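Local coordinates for RTX-adhesin (Marinomonas primoryensis, PDB 5IRB), which probably helps a 1.5-MDa calcium-binding adhesin stay on the cell surface of its Antarctic bacterium, which the adhesin binds to diatoms and ice, at residues 209-222 against 296-310. Numbering follows the deposited sequence.
Sequences DTSADAGTVTVNAI and DAAGNTVDTTGSSTH. With CA (calcium ion), chain D; CA (calcium ion), chain E.
D209 and D296 reach from opposite directions to one calcium ion. D209 binds it with both carboxylate oxygens. D296 gives OD2, 2.2 Å from the metal, and the S211 carbonyl and three waters complete the site. The two carboxylate planes are turned 72° apart. N300 joins the segments beside the metal. Its ND2 donates to the D209 carbonyl O at 2.8 Å, nearly straight at 169° but from above the carbonyl plane. The same ND2 donates to the syn lone pair of D296 OD2 at 3.2 Å, so the amide positions a metal ligand.

Further along, A212 CB packs on V302 CG1 at 3.6 Å. T304 CG2 touches V217 CG2, while T304 OG1 accepts from G215 N at 3.0 Å. With chi1 at -57°, OG1 lies beside the T304 backbone N and faces that donor. G306 CA lies 3.3 Å from V217 O in a CA-H...O contact. Water links V217 N to T305 O, and another joins V219 O to S307 O. V219 CG1 then meets S308 CB and OG. At the far end I222 CG2 sits over one face of the H310 ring, 4.2 Å from its centroid, in a CH-pi contact. Nearby, T309 O binds a second calcium ion together with D226.

The first and last strands of the domain run roughly parallel but belong to different sheets, as in an Ig-like beta sandwich. Strand 216-219 pairs with strand 236-244, and strand 301-312 lies between strands 227-228 and 287-295. V217 and V219 also pack on strand 287-295. The first calcium site lies at the junction with the preceding domain, where D209 touches V124 and N300 OD1 accepts from A127 N.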
ATOM      1  N   ASP A 209     -19.602   5.752  -1.646  1.00 38.48           N
ATOM      2  CA  ASP A 209     -21.058   5.785  -1.443  1.00 38.63           C
ATOM      3  C   ASP A 209     -21.388   6.960  -0.541  1.00 37.85           C
ATOM      4  O   ASP A 209     -21.249   6.864   0.678  1.00 36.81           O
ATOM      5  CB  ASP A 209     -21.568   4.489  -0.815  1.00 38.54           C
ATOM      6  CG  ASP A 209     -23.104   4.420  -0.772  1.00 39.88           C
ATOM      7  OD1 ASP A 209     -23.746   5.487  -0.911  1.00 39.75           O
ATOM      8  OD2 ASP A 209     -23.653   3.307  -0.573  1.00 40.03           O
ATOM      9  N   THR A 210     -21.827   8.072  -1.128  1.00 38.52           N
ATOM     10  CA  THR A 210     -22.054   9.265  -0.322  1.00 38.37           C
ATOM     11  C   THR A 210     -23.526   9.656  -0.183  1.00 39.57           C
ATOM     12  O   THR A 210     -23.826  10.781   0.192  1.00 39.64           O
ATOM     13  CB  THR A 210     -21.300  10.464  -0.887  1.00 38.56           C
ATOM     14  OG1 THR A 210     -21.795  10.744  -2.200  1.00 40.29           O
ATOM     15  CG2 THR A 210     -19.786  10.195  -0.936  1.00 38.20           C
ATOM     16  N   SER A 211     -24.457   8.764  -0.488  1.00 41.39           N
ATOM     17  CA  SER A 211     -25.838   9.074  -0.134  1.00 42.42           C
ATOM     18  C   SER A 211     -26.676   7.845   0.093  1.00 43.65           C
ATOM     19  O   SER A 211     -26.466   6.797  -0.524  1.00 44.79           O
ATOM     20  CB  SER A 211     -26.515   9.948  -1.200  1.00 43.79           C
ATOM     21  OG  SER A 211     -26.664   9.266  -2.425  1.00 44.71           O
ATOM     22  N   ALA A 212     -27.618   8.004   1.015  1.00 43.94           N
ATOM     23  CA  ALA A 212     -28.659   7.035   1.282  1.00 42.52           C
ATOM     24  C   ALA A 212     -29.923   7.483   0.552  1.00 41.71           C
ATOM     25  O   ALA A 212     -30.039   8.651   0.184  1.00 41.63           O
ATOM     26  CB  ALA A 212     -28.903   6.899   2.782  1.00 41.47           C
ATOM     27  N   ASP A 213     -30.840   6.549   0.311  1.00 40.75           N
ATOM     28  CA  ASP A 213     -31.968   6.773  -0.589  1.00 41.76           C
ATOM     29  C   ASP A 213     -33.311   6.826   0.149  1.00 39.41           C
ATOM     30  O   ASP A 213     -33.657   5.915   0.888  1.00 39.14           O
ATOM     31  CB  ASP A 213     -32.012   5.681  -1.656  1.00 43.17           C
ATOM     32  CG  ASP A 213     -30.788   5.706  -2.548  1.00 45.76           C
ATOM     33  OD1 ASP A 213     -30.379   6.820  -2.949  1.00 47.13           O
ATOM     34  OD2 ASP A 213     -30.215   4.628  -2.811  1.00 47.49           O
ATOM     35  N   ALA A 214     -34.038   7.918  -0.044  1.00 38.35           N
ATOM     36  CA  ALA A 214     -35.370   8.071   0.535  1.00 37.41           C
ATOM     37  C   ALA A 214     -36.329   7.062  -0.092  1.00 36.62           C
ATOM     38  O   ALA A 214     -36.161   6.677  -1.253  1.00 38.34           O
ATOM     39  CB  ALA A 214     -35.880   9.486   0.337  1.00 37.36           C
ATOM     40  N   GLY A 215     -37.290   6.593   0.692  1.00 35.93           N
ATOM     41  CA  GLY A 215     -38.375   5.774   0.179  1.00 35.91           C
ATOM     42  C   GLY A 215     -39.665   6.568   0.063  1.00 36.00           C
ATOM     43  O   GLY A 215     -39.673   7.712  -0.404  1.00 36.31           O
ATOM     44  N   THR A 216     -40.756   5.960   0.525  1.00 36.67           N
ATOM     45  CA  THR A 216     -42.090   6.572   0.494  1.00 36.59           C
ATOM     46  C   THR A 216     -42.749   6.410   1.848  1.00 35.46           C
ATOM     47  O   THR A 216     -42.861   5.302   2.377  1.00 35.07           O
ATOM     48  CB  THR A 216     -42.996   5.954  -0.578  1.00 37.67           C
ATOM     49  OG1 THR A 216     -42.377   6.090  -1.860  1.00 39.04           O
ATOM     50  CG2 THR A 216     -44.333   6.676  -0.625  1.00 38.87           C
ATOM     51  N   VAL A 217     -43.177   7.531   2.401  1.00 34.67           N
ATOM     52  CA  VAL A 217     -43.897   7.540   3.655  1.00 34.77           C
ATOM     53  C   VAL A 217     -45.304   8.077   3.444  1.00 34.86           C
ATOM     54  O   VAL A 217     -45.483   9.084   2.764  1.00 35.28           O
ATOM     55  CB  VAL A 217     -43.151   8.395   4.682  1.00 34.72           C
ATOM     56  CG1 VAL A 217     -44.017   8.696   5.882  1.00 34.81           C
ATOM     57  CG2 VAL A 217     -41.886   7.670   5.102  1.00 34.13           C
ATOM     58  N   THR A 218     -46.296   7.399   4.014  1.00 35.23           N
ATOM     59  CA  THR A 218     -47.689   7.846   3.938  1.00 34.61           C
ATOM     60  C   THR A 218     -48.289   7.941   5.339  1.00 34.67           C
ATOM     61  O   THR A 218     -47.807   7.288   6.265  1.00 32.74           O
ATOM     62  CB  THR A 218     -48.556   6.870   3.089  1.00 36.39           C
ATOM     63  OG1 THR A 218     -48.677   5.606   3.755  1.00 35.54           O
ATOM     64  CG2 THR A 218     -47.945   6.643   1.706  1.00 36.32           C
ATOM     65  N   VAL A 219     -49.349   8.758   5.497  1.00 35.57           N
ATOM     66  CA  VAL A 219     -50.111   8.792   6.740  1.00 36.02           C
ATOM     67  C   VAL A 219     -51.570   8.426   6.427  1.00 37.12           C
ATOM     68  O   VAL A 219     -52.193   9.028   5.540  1.00 37.15           O
ATOM     69  CB  VAL A 219     -50.051  10.182   7.414  1.00 37.05           C
ATOM     70  CG1 VAL A 219     -50.817  10.194   8.735  1.00 38.67           C
ATOM     71  CG2 VAL A 219     -48.574  10.653   7.597  1.00 35.97           C
ATOM     72  N   ASN A 220     -52.131   7.489   7.187  1.00 37.25           N
ATOM     73  CA  ASN A 220     -53.520   7.121   6.996  1.00 38.68           C
ATOM     74  C   ASN A 220     -54.451   8.233   7.474  1.00 39.59           C
ATOM     75  O   ASN A 220     -54.010   9.213   8.058  1.00 39.21           O
ATOM     76  CB  ASN A 220     -53.841   5.820   7.735  1.00 39.59           C
ATOM     77  CG  ASN A 220     -52.987   4.659   7.267  1.00 38.85           C
ATOM     78  OD1 ASN A 220     -52.684   4.542   6.077  1.00 38.37           O
ATOM     79  ND2 ASN A 220     -52.564   3.808   8.206  1.00 38.67           N
ATOM     80  N   ALA A 221     -55.740   8.047   7.239  1.00 41.15           N
ATOM     81  CA  ALA A 221     -56.774   8.934   7.727  1.00 42.86           C
ATOM     82  C   ALA A 221     -56.662   9.107   9.236  1.00 43.71           C
ATOM     83  O   ALA A 221     -56.302   8.167   9.956  1.00 43.54           O
ATOM     84  CB  ALA A 221     -58.166   8.381   7.336  1.00 44.55           C
ATOM     85  N   ILE A 222     -56.945  10.313   9.704  1.00 45.03           N
ATOM     86  CA  ILE A 222     -56.888  10.600  11.130  1.00 47.03           C
ATOM     87  C   ILE A 222     -58.231  10.234  11.735  1.00 50.16           C
ATOM     88  O   ILE A 222     -59.201  10.980  11.607  1.00 51.00           O
ATOM     89  CB  ILE A 222     -56.548  12.074  11.391  1.00 46.95           C
ATOM     90  CG1 ILE A 222     -55.317  12.494  10.572  1.00 45.41           C
ATOM     91  CG2 ILE A 222     -56.394  12.347  12.890  1.00 48.33           C
ATOM     92  CD1 ILE A 222     -54.118  11.605  10.750  1.00 43.68           C
ATOM     93  N   ASP A 296     -28.068   3.698   5.087  1.00 35.69           N
ATOM     94  CA  ASP A 296     -27.547   2.561   4.326  1.00 35.44           C
ATOM     95  C   ASP A 296     -26.361   1.903   5.051  1.00 35.56           C
ATOM     96  O   ASP A 296     -25.960   2.351   6.128  1.00 35.97           O
ATOM     97  CB  ASP A 296     -27.205   2.988   2.877  1.00 35.81           C
ATOM     98  CG  ASP A 296     -26.017   3.973   2.779  1.00 36.06           C
ATOM     99  OD1 ASP A 296     -25.339   4.220   3.800  1.00 36.27           O
ATOM    100  OD2 ASP A 296     -25.763   4.486   1.657  1.00 34.65           O
ATOM    101  N   ALA A 297     -25.833   0.818   4.493  1.00 35.91           N
ATOM    102  CA  ALA A 297     -24.758   0.083   5.159  1.00 36.74           C
ATOM    103  C   ALA A 297     -23.495   0.916   5.293  1.00 37.16           C
ATOM    104  O   ALA A 297     -22.745   0.736   6.246  1.00 37.55           O
ATOM    105  CB  ALA A 297     -24.439  -1.241   4.413  1.00 37.37           C
ATOM    106  N   ALA A 298     -23.263   1.832   4.357  1.00 37.20           N
ATOM    107  CA  ALA A 298     -22.122   2.754   4.462  1.00 39.03           C
ATOM    108  C   ALA A 298     -22.233   3.742   5.603  1.00 38.89           C
ATOM    109  O   ALA A 298     -21.236   4.357   5.963  1.00 39.07           O
ATOM    110  CB  ALA A 298     -21.940   3.517   3.168  1.00 39.78           C
ATOM    111  N   GLY A 299     -23.430   3.901   6.171  1.00 38.17           N
ATOM    112  CA  GLY A 299     -23.607   4.801   7.297  1.00 38.34           C
ATOM    113  C   GLY A 299     -24.153   6.173   6.948  1.00 38.13           C
ATOM    114  O   GLY A 299     -24.258   7.036   7.823  1.00 38.27           O
ATOM    115  N   ASN A 300     -24.495   6.390   5.681  1.00 37.57           N
ATOM    116  CA  ASN A 300     -25.136   7.632   5.296  1.00 37.18           C
ATOM    117  C   ASN A 300     -26.541   7.647   5.866  1.00 36.30           C
ATOM    118  O   ASN A 300     -27.109   6.598   6.095  1.00 34.65           O
ATOM    119  CB  ASN A 300     -25.199   7.769   3.782  1.00 37.08           C
ATOM    120  CG  ASN A 300     -23.836   7.727   3.146  1.00 38.24           C
ATOM    121  OD1 ASN A 300     -22.956   8.508   3.507  1.00 39.65           O
ATOM    122  ND2 ASN A 300     -23.655   6.818   2.199  1.00 37.85           N
ATOM    123  N   THR A 301     -27.107   8.826   6.071  1.00 37.35           N
ATOM    124  CA  THR A 301     -28.483   8.912   6.573  1.00 37.55           C
ATOM    125  C   THR A 301     -29.348   9.705   5.621  1.00 37.65           C
ATOM    126  O   THR A 301     -28.841  10.502   4.828  1.00 38.15           O
ATOM    127  CB  THR A 301     -28.537   9.574   7.951  1.00 38.77           C
ATOM    128  OG1 THR A 301     -27.942  10.875   7.864  1.00 39.79           O
ATOM    129  CG2 THR A 301     -27.728   8.733   8.949  1.00 40.08           C
ATOM    130  N   VAL A 302     -30.658   9.492   5.715  1.00 36.45           N
ATOM    131  CA  VAL A 302     -31.621  10.157   4.858  1.00 36.39           C
ATOM    132  C   VAL A 302     -33.004  10.173   5.537  1.00 34.88           C
ATOM    133  O   VAL A 302     -33.389   9.217   6.213  1.00 33.55           O
ATOM    134  CB  VAL A 302     -31.716   9.485   3.465  1.00 36.03           C
ATOM    135  CG1 VAL A 302     -32.265   8.060   3.572  1.00 34.32           C
ATOM    136  CG2 VAL A 302     -32.547  10.356   2.481  1.00 36.48           C
ATOM    137  N   ASP A 303     -33.686  11.306   5.403  1.00 35.72           N
ATOM    138  CA  ASP A 303     -35.072  11.497   5.864  1.00 35.34           C
ATOM    139  C   ASP A 303     -36.081  11.334   4.730  1.00 35.27           C
ATOM    140  O   ASP A 303     -35.885  11.898   3.648  1.00 37.18           O
ATOM    141  CB  ASP A 303     -35.235  12.883   6.507  1.00 35.94           C
ATOM    142  CG  ASP A 303     -34.717  12.931   7.944  1.00 37.06           C
ATOM    143  OD1 ASP A 303     -34.381  11.853   8.487  1.00 35.89           O
ATOM    144  OD2 ASP A 303     -34.616  14.044   8.524  1.00 37.86           O
ATOM    145  N   THR A 304     -37.150  10.567   4.980  1.00 34.03           N
ATOM    146  CA  THR A 304     -38.242  10.419   4.041  1.00 34.23           C
ATOM    147  C   THR A 304     -39.499  11.029   4.693  1.00 34.98           C
ATOM    148  O   THR A 304     -39.820  10.738   5.858  1.00 33.51           O
ATOM    149  CB  THR A 304     -38.517   8.940   3.685  1.00 34.05           C
ATOM    150  OG1 THR A 304     -37.337   8.327   3.168  1.00 34.76           O
ATOM    151  CG2 THR A 304     -39.633   8.828   2.648  1.00 34.57           C
ATOM    152  N   THR A 305     -40.198  11.876   3.946  1.00 35.96           N
ATOM    153  CA  THR A 305     -41.296  12.633   4.532  1.00 37.01           C
ATOM    154  C   THR A 305     -42.637  12.297   3.865  1.00 36.66           C
ATOM    155  O   THR A 305     -42.737  12.254   2.636  1.00 36.13           O
ATOM    156  CB  THR A 305     -41.005  14.146   4.465  1.00 38.82           C
ATOM    157  OG1 THR A 305     -39.855  14.434   5.270  1.00 39.80           O
ATOM    158  CG2 THR A 305     -42.179  14.968   4.978  1.00 39.79           C
ATOM    159  N   GLY A 306     -43.650  12.057   4.696  1.00 36.50           N
ATOM    160  CA  GLY A 306     -45.039  11.992   4.258  1.00 37.42           C
ATOM    161  C   GLY A 306     -45.858  13.046   4.996  1.00 38.58           C
ATOM    162  O   GLY A 306     -45.632  13.325   6.178  1.00 39.47           O
ATOM    163  N   SER A 307     -46.804  13.651   4.288  1.00 39.38           N
ATOM    164  CA  SER A 307     -47.511  14.809   4.806  1.00 41.95           C
ATOM    165  C   SER A 307     -48.993  14.469   4.993  1.00 42.12           C
ATOM    166  O   SER A 307     -49.533  13.669   4.237  1.00 44.02           O
ATOM    167  CB  SER A 307     -47.323  15.998   3.863  1.00 43.14           C
ATOM    168  OG  SER A 307     -45.990  16.508   3.958  1.00 43.86           O
ATOM    169  N   SER A 308     -49.629  15.034   6.019  1.00 42.13           N
ATOM    170  CA  SER A 308     -50.997  14.673   6.372  1.00 43.04           C
ATOM    171  C   SER A 308     -51.794  15.916   6.686  1.00 44.68           C
ATOM    172  O   SER A 308     -51.249  16.884   7.202  1.00 44.03           O
ATOM    173  CB  SER A 308     -51.054  13.734   7.579  1.00 42.91           C
ATOM    174  OG  SER A 308     -52.400  13.411   7.907  1.00 44.20           O
ATOM    175  N   THR A 309     -53.088  15.862   6.377  1.00 45.57           N
ATOM    176  CA  THR A 309     -54.035  16.891   6.742  1.00 47.27           C
ATOM    177  C   THR A 309     -55.298  16.235   7.279  1.00 47.53           C
ATOM    178  O   THR A 309     -55.677  15.156   6.838  1.00 46.63           O
ATOM    179  CB  THR A 309     -54.429  17.775   5.539  1.00 48.88           C
ATOM    180  OG1 THR A 309     -54.870  16.936   4.463  1.00 49.23           O
ATOM    181  CG2 THR A 309     -53.238  18.624   5.076  1.00 47.78           C
ATOM    182  N   HIS A 310     -55.942  16.881   8.235  1.00 48.20           N
ATOM    183  CA  HIS A 310     -57.266  16.442   8.668  1.00 50.00           C
ATOM    184  C   HIS A 310     -58.082  17.650   9.085  1.00 51.65           C
ATOM    185  O   HIS A 310     -57.553  18.754   9.172  1.00 51.09           O
ATOM    186  CB  HIS A 310     -57.164  15.431   9.817  1.00 50.01           C
ATOM    187  CG  HIS A 310     -56.534  15.977  11.046  1.00 50.28           C
ATOM    188  ND1 HIS A 310     -55.161  16.024  11.238  1.00 47.77           N
ATOM    189  CD2 HIS A 310     -57.068  16.531  12.176  1.00 52.05           C
ATOM    190  CE1 HIS A 310     -54.888  16.544  12.399  1.00 49.10           C
ATOM    191  NE2 HIS A 310     -56.030  16.880  12.996  1.00 51.55           N
TER
HETATM  192 CA    CA D 602     -25.904   4.492  -0.538  1.00 34.81          CA
HETATM  193 CA    CA E 603     -56.128  13.040   6.062  1.00 41.98          CA
HETATM  194  O   HOH W   1     -24.083   1.639   1.742  1.00 34.94           O
HETATM  195  O   HOH W   2     -27.397  10.356   2.573  1.00 44.94           O
HETATM  196  O   HOH W   3     -28.407   4.190  -0.419  1.00 26.52           O
HETATM  197  O   HOH W   4     -42.643  10.074   0.870  1.00 34.83           O
HETATM  198  O   HOH W   5     -51.863  11.724   4.390  1.00 29.77           O
HETATM  199  O   HOH W   6     -49.737  10.491   3.073  1.00 33.08           O
HETATM  200  O   HOH W   7     -54.254  11.898   7.318  1.00 34.37           O
HETATM  201  O   HOH W   8     -53.879  13.285   4.948  1.00 37.73           O
HETATM  202  O   HOH W   9     -26.058   4.701  -2.643  1.00 30.41           O
HETATM  203  O   HOH W  10     -26.125   2.156  -0.547  1.00 43.69           O
HETATM  204  O   HOH W  11     -56.497  10.931   4.688  1.00 31.12           O